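Local structure of cadherin-23 (5UZ8) at residues N112-D117 / A189-N194; P119-A124 / N205-V210. The protein probably mediates calcium-dependent adhesion in the mechanotransduction machinery of hearing, its chained extracellular cadherin repeats being joined through calcium-binding linkers. All blocks are in the same frame, centred on the assembly; numbering follows the deposited sequence. Where two conformers were deposited one is given.

Contact 1: N112-D117 / A189-N194; sequences NNPIFD and ALAKDN. With CA (calcium ion), chain I.
Asn112 and Asp193 meet through a calcium ion, bound by Asn112 O at 2.3 Å and by Asp193 OD2 at 2.3 Å. The two oxygens, a neutral main-chain carbonyl and a carboxylate oxygen, are 3.2 Å apart because both bind the metal. Asn110, Asp142, Asp144 and the carbonyl of Phe148 complete the site, one of the calcium sites at the junction of successive cadherin repeats. Asp193 CG, set between backbone N and carbonyl carbon (chi1 71°), lies 3.3 Å from the calcium; Arg203 also partners the carboxylate.

Behind the metal, the Pro114 ring crosses the Asp193 side chain at about a right angle, with CG 3.8 Å from Asp193 CB, while Pro114 CB rests 3.9 Å from Ala191 CB. Further along, Phe116 brings the far end of its ring, CZ, obliquely to 3.6 Å from Ala191 CB; Leu190 C lies at the ring edge. No hydrogen bond links the segments, which run roughly antiparallel in different sheets of the sandwich. Ile115 pairs by backbone with Thr141 of strand 134-141, whereas Ala189 and Ala191 pair with Val207 and Asn205 of strand 204-214; Val138 and Tyr153 also border Phe116.

Contact 2: P119-A124 / N205-V210; sequences PSYQEA and NSVQVV
Tyr121 and Gln122 pair in parallel with Val209 and Val210, the axes of strands 121-124 and 205-210 being 10° apart and 4.6 Å at closest approach. Three backbone hydrogen bonds join them. Tyr121 gives its N-H to Gln208 O (3.1 Å) and takes that of Val210 at its own O (2.9 Å), so both its polar backbone atoms are used on one neighbouring strand; Glu123 N then donates to Val210 O at 3.0 Å. This stagger, one residue reaching to two that flank its partner, is the parallel pattern. Before the strands come this close, a water bridges them, donating to Pro119 O and accepting from Gln208 N.

On the inner face, Tyr121 and Val207 cross at about a right angle. Tyr121 CG lies anti to the carbonyl carbon (chi1 -66°), and the ring turns one edge to valine: Tyr121 CE1 is 3.9 Å from Val207 CG1. The other methyl, Val207 CG2, sits 3.4 Å from Pro119 O. Val209 CG2 comes nearest to Tyr121 at CB, 4.2 Å, and lies obliquely to the ring. On the outer face, Gln122 and Val210 lie side by side and point the same way. The extended glutamine lays its methylenes and its carboxamide along the valine, CG being 3.8 Å from Val210 CB, while its OE1 is hydrogen-bonded to Arg212 NE.

Strand 121-126 is an outermost strand of its mixed sheet, the parallel A'-to-G edge pairing of a cadherin repeat. Strand 184-193 flanks 204-214 on its other side, with Val207 against Ala189. Tyr121 leans across the sandwich onto Leu136 and Val138 of strand 134-141 and also touches Phe116.

Overall arrangement
Both contacts tie the start of the middle cadherin repeat to neighbouring late strands, 184-193 and 204-214, and their segments alternate along the chain. Contact 1 spans the two sheets at the end that faces the preceding repeat, beside its calcium site, using a metal and apolar side chains; contact 2 lies within one sheet and depends on main-chain hydrogen bonds. Contact 1 has no exposed touching residue, whereas contact 2 has a buried face and a solvent-facing one. Centred 14 Å apart, they touch: Asn205 ND2 is 2.8 Å from Pro114 O, a probable hydrogen bond, and Phe116 also touches Val207 and Tyr121, carrying the interior of contact 1 into the buried face of contact 2.

Contact 1: N112-D117 / A189-N194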
loop_
_atom_site.group_PDB
_atom_site.type_symbol
_atom_site.label_atom_id
_atom_site.label_comp_id
_atom_site.label_asym_id
_atom_site.label_seq_id
_atom_site.Cartn_x
_atom_site.Cartn_y
_atom_site.Cartn_z
ATOM N N ASN A 112 12.576 2.596 -14.458
ATOM C CA ASN A 112 11.468 1.773 -13.982
ATOM C C ASN A 112 10.978 2.263 -12.615
ATOM O O ASN A 112 11.785 2.524 -11.715
ATOM C CB ASN A 112 11.862 0.304 -13.899
ATOM C CG ASN A 112 12.053 -0.307 -15.283
ATOM O OD1 ASN A 112 11.086 -0.778 -15.887
ATOM N ND2 ASN A 112 13.275 -0.212 -15.817
ATOM N N ASN A 113 9.665 2.357 -12.471
ATOM C CA ASN A 113 9.051 2.716 -11.198
ATOM C C ASN A 113 8.936 1.473 -10.343
ATOM O O ASN A 113 8.705 0.389 -10.890
ATOM C CB ASN A 113 7.627 3.237 -11.399
ATOM C CG ASN A 113 7.592 4.593 -12.071
ATOM O OD1 ASN A 113 8.195 4.777 -13.088
ATOM N ND2 ASN A 113 6.879 5.542 -11.484
ATOM N N PRO A 114 8.926 1.653 -9.004
ATOM C CA PRO A 114 8.450 0.535 -8.171
ATOM C C PRO A 114 6.989 0.281 -8.459
ATOM O O PRO A 114 6.214 1.238 -8.644
ATOM C CB PRO A 114 8.654 1.015 -6.732
ATOM C CG PRO A 114 9.462 2.241 -6.805
ATOM C CD PRO A 114 9.266 2.830 -8.201
ATOM N N ILE A 115 6.628 -0.978 -8.561
ATOM C CA ILE A 115 5.271 -1.406 -8.951
ATOM C C ILE A 115 4.783 -2.359 -7.884
ATOM O O ILE A 115 5.443 -3.363 -7.600
ATOM C CB ILE A 115 5.245 -2.109 -10.312
ATOM C CG1 ILE A 115 5.630 -1.125 -11.438
ATOM C CG2 ILE A 115 3.849 -2.679 -10.606
ATOM C CD1 ILE A 115 5.940 -1.799 -12.769
ATOM N N PHE A 116 3.640 -2.032 -7.274
ATOM C CA PHE A 116 3.080 -2.899 -6.227
ATOM C C PHE A 116 2.629 -4.242 -6.747
ATOM O O PHE A 116 2.159 -4.325 -7.876
ATOM C CB PHE A 116 1.965 -2.208 -5.489
ATOM C CG PHE A 116 2.452 -1.251 -4.460
ATOM C CD1 PHE A 116 2.896 -1.708 -3.235
ATOM C CD2 PHE A 116 2.507 0.108 -4.727
ATOM C CE1 PHE A 116 3.362 -0.815 -2.269
ATOM C CE2 PHE A 116 2.960 0.994 -3.768
ATOM C CZ PHE A 116 3.403 0.544 -2.551
ATOM N N ASP A 117 2.801 -5.295 -5.955
ATOM C CA ASP A 117 2.491 -6.676 -6.345
ATOM C C ASP A 117 0.952 -6.925 -6.406
ATOM O O ASP A 117 0.509 -7.903 -6.996
ATOM C CB ASP A 117 3.166 -7.695 -5.378
ATOM C CG ASP A 117 4.700 -7.893 -5.616
ATOM O OD1 ASP A 117 5.319 -7.242 -6.485
ATOM O OD2 ASP A 117 5.299 -8.757 -4.929
ATOM N N ALA A 189 -0.416 3.884 0.622
ATOM C CA ALA A 189 0.970 3.464 0.810
ATOM C C ALA A 189 1.763 3.853 -0.439
ATOM O O ALA A 189 1.264 3.687 -1.564
ATOM C CB ALA A 189 1.063 1.975 1.040
ATOM N N LEU A 190 2.978 4.367 -0.236
ATOM C CA LEU A 190 3.825 4.847 -1.332
ATOM C C LEU A 190 5.110 4.021 -1.366
ATOM O O LEU A 190 5.646 3.717 -0.304
ATOM C CB LEU A 190 4.178 6.287 -1.073
ATOM C CG LEU A 190 4.787 7.091 -2.194
ATOM C CD1 LEU A 190 3.773 7.319 -3.313
ATOM C CD2 LEU A 190 5.202 8.444 -1.621
ATOM N N ALA A 191 5.559 3.659 -2.567
ATOM C CA ALA A 191 6.867 3.037 -2.769
ATOM C C ALA A 191 7.683 4.009 -3.622
ATOM O O ALA A 191 7.216 4.416 -4.692
ATOM C CB ALA A 191 6.714 1.712 -3.480
ATOM N N LYS A 192 8.862 4.401 -3.143
ATOM C CA LYS A 192 9.687 5.395 -3.833
ATOM C C LYS A 192 11.110 4.833 -3.950
ATOM O O LYS A 192 11.706 4.385 -2.954
ATOM C CB LYS A 192 9.638 6.719 -3.084
ATOM C CG LYS A 192 10.417 7.868 -3.697
ATOM C CD LYS A 192 10.368 9.123 -2.795
ATOM C CE LYS A 192 8.967 9.571 -2.456
ATOM N NZ LYS A 192 8.940 10.940 -1.842
ATOM N N ASP A 193 11.640 4.811 -5.158
ATOM C CA ASP A 193 12.942 4.220 -5.385
ATOM C C ASP A 193 14.066 5.229 -5.154
ATOM O O ASP A 193 13.805 6.364 -4.772
ATOM C CB ASP A 193 12.995 3.540 -6.777
ATOM C CG ASP A 193 13.017 4.524 -7.919
ATOM O OD1 ASP A 193 13.281 5.738 -7.708
ATOM O OD2 ASP A 193 12.813 4.055 -9.055
ATOM N N ASN A 194 15.311 4.803 -5.389
ATOM C CA ASN A 194 16.485 5.662 -5.467
ATOM C C ASN A 194 16.690 6.549 -4.223
ATOM O O ASN A 194 16.763 7.783 -4.316
ATOM C CB ASN A 194 16.449 6.502 -6.784
ATOM C CG ASN A 194 17.772 7.178 -7.110
ATOM O OD1 ASN A 194 18.843 6.800 -6.623
ATOM N ND2 ASN A 194 17.697 8.209 -7.979
HETATM CA CA CA I . 13.648 2.348 -10.381
#

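Contact 2: P119-A124 / N205-V210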
loop_
_atom_site.group_PDB
_atom_site.type_symbol
_atom_site.label_atom_id
_atom_site.label_comp_id
_atom_site.label_asym_id
_atom_site.label_seq_id
_atom_site.Cartn_x
_atom_site.Cartn_y
_atom_site.Cartn_z
ATOM N N PRO A 119 -3.100 -4.820 -6.815
ATOM C CA PRO A 119 -3.768 -3.555 -7.162
ATOM C C PRO A 119 -4.320 -2.813 -5.929
ATOM O O PRO A 119 -4.550 -1.615 -5.989
ATOM C CB PRO A 119 -4.878 -3.995 -8.119
ATOM C CG PRO A 119 -5.140 -5.431 -7.804
ATOM C CD PRO A 119 -3.794 -5.981 -7.405
ATOM N N SER A 120 -4.520 -3.550 -4.842
ATOM C CA SER A 120 -4.924 -2.980 -3.575
ATOM C C SER A 120 -4.741 -4.035 -2.509
ATOM O O SER A 120 -4.416 -5.197 -2.808
ATOM C CB SER A 120 -6.360 -2.405 -3.600
ATOM O OG SER A 120 -7.374 -3.363 -3.366
ATOM N N TYR A 121 -4.805 -3.591 -1.255
ATOM C CA TYR A 121 -4.611 -4.481 -0.095
ATOM C C TYR A 121 -5.746 -4.272 0.845
ATOM O O TYR A 121 -6.298 -3.165 0.908
ATOM C CB TYR A 121 -3.296 -4.190 0.600
ATOM C CG TYR A 121 -2.068 -4.515 -0.248
ATOM C CD1 TYR A 121 -1.541 -3.569 -1.115
ATOM C CD2 TYR A 121 -1.431 -5.762 -0.160
ATOM C CE1 TYR A 121 -0.407 -3.842 -1.879
ATOM C CE2 TYR A 121 -0.281 -6.054 -0.916
ATOM C CZ TYR A 121 0.215 -5.089 -1.766
ATOM O OH TYR A 121 1.318 -5.342 -2.536
ATOM N N GLN A 122 -6.116 -5.310 1.584
ATOM C CA GLN A 122 -7.178 -5.181 2.580
ATOM C C GLN A 122 -7.029 -6.229 3.674
ATOM O O GLN A 122 -6.693 -7.392 3.383
ATOM C CB GLN A 122 -8.562 -5.306 1.944
ATOM C CG GLN A 122 -9.705 -5.260 2.973
ATOM C CD GLN A 122 -11.072 -5.027 2.349
ATOM O OE1 GLN A 122 -12.131 -5.210 3.006
ATOM N NE2 GLN A 122 -11.070 -4.607 1.084
ATOM N N GLU A 123 -7.238 -5.799 4.914
ATOM C CA GLU A 123 -7.364 -6.728 6.037
ATOM C C GLU A 123 -8.437 -6.243 6.985
ATOM O O GLU A 123 -8.755 -5.054 7.000
ATOM C CB GLU A 123 -6.074 -6.853 6.832
ATOM C CG GLU A 123 -4.903 -7.485 6.125
ATOM C CD GLU A 123 -5.072 -8.942 5.764
ATOM O OE1 GLU A 123 -5.929 -9.653 6.363
ATOM O OE2 GLU A 123 -4.308 -9.349 4.827
ATOM N N ALA A 124 -8.958 -7.166 7.778
ATOM C CA ALA A 124 -9.906 -6.837 8.839
ATOM C C ALA A 124 -9.266 -7.209 10.147
ATOM O O ALA A 124 -8.676 -8.311 10.269
ATOM C CB ALA A 124 -11.202 -7.612 8.664
ATOM N N ASN A 205 5.170 4.884 -6.956
ATOM C CA ASN A 205 3.788 4.529 -7.201
ATOM C C ASN A 205 3.118 4.383 -5.851
ATOM O O ASN A 205 3.784 4.114 -4.820
ATOM C CB ASN A 205 3.665 3.202 -7.961
ATOM C CG ASN A 205 3.587 3.378 -9.472
ATOM O OD1 ASN A 205 2.779 4.149 -9.976
ATOM N ND2 ASN A 205 4.424 2.649 -10.205
ATOM N N SER A 206 1.812 4.544 -5.855
ATOM C CA SER A 206 1.034 4.352 -4.626
ATOM C C SER A 206 0.015 3.249 -4.790
ATOM O O SER A 206 -0.399 2.924 -5.904
ATOM C CB SER A 206 0.334 5.654 -4.293
ATOM O OG SER A 206 -0.531 6.033 -5.346
ATOM N N VAL A 207 -0.486 2.769 -3.664
ATOM C CA VAL A 207 -1.566 1.807 -3.627
ATOM C C VAL A 207 -2.487 2.101 -2.427
ATOM O O VAL A 207 -2.031 2.720 -1.440
ATOM C CB VAL A 207 -1.012 0.381 -3.568
ATOM C CG1 VAL A 207 -0.380 0.089 -2.227
ATOM C CG2 VAL A 207 -2.073 -0.646 -3.859
ATOM N N GLN A 208 -3.769 1.710 -2.513
ATOM C CA GLN A 208 -4.689 1.890 -1.396
ATOM C C GLN A 208 -4.735 0.630 -0.538
ATOM O O GLN A 208 -4.730 -0.502 -1.055
ATOM C CB GLN A 208 -6.095 2.289 -1.834
ATOM C CG GLN A 208 -6.172 3.539 -2.671
ATOM C CD GLN A 208 -5.735 4.766 -1.923
ATOM O OE1 GLN A 208 -4.630 5.329 -2.174
ATOM N NE2 GLN A 208 -6.553 5.181 -0.992
ATOM N N VAL A 209 -4.745 0.854 0.770
ATOM C CA VAL A 209 -4.807 -0.198 1.790
ATOM C C VAL A 209 -6.018 0.033 2.683
ATOM O O VAL A 209 -6.088 1.077 3.338
ATOM C CB VAL A 209 -3.545 -0.189 2.660
ATOM C CG1 VAL A 209 -3.619 -1.333 3.692
ATOM C CG2 VAL A 209 -2.310 -0.314 1.775
ATOM N N VAL A 210 -6.970 -0.910 2.682
ATOM C CA VAL A 210 -8.158 -0.857 3.491
ATOM C C VAL A 210 -7.937 -1.664 4.764
ATOM O O VAL A 210 -7.543 -2.843 4.721
ATOM C CB VAL A 210 -9.397 -1.435 2.766
ATOM C CG1 VAL A 210 -10.625 -1.416 3.674
ATOM C CG2 VAL A 210 -9.683 -0.656 1.499
HETATM O O HOH W 1 -5.264 0.691 -4.745
#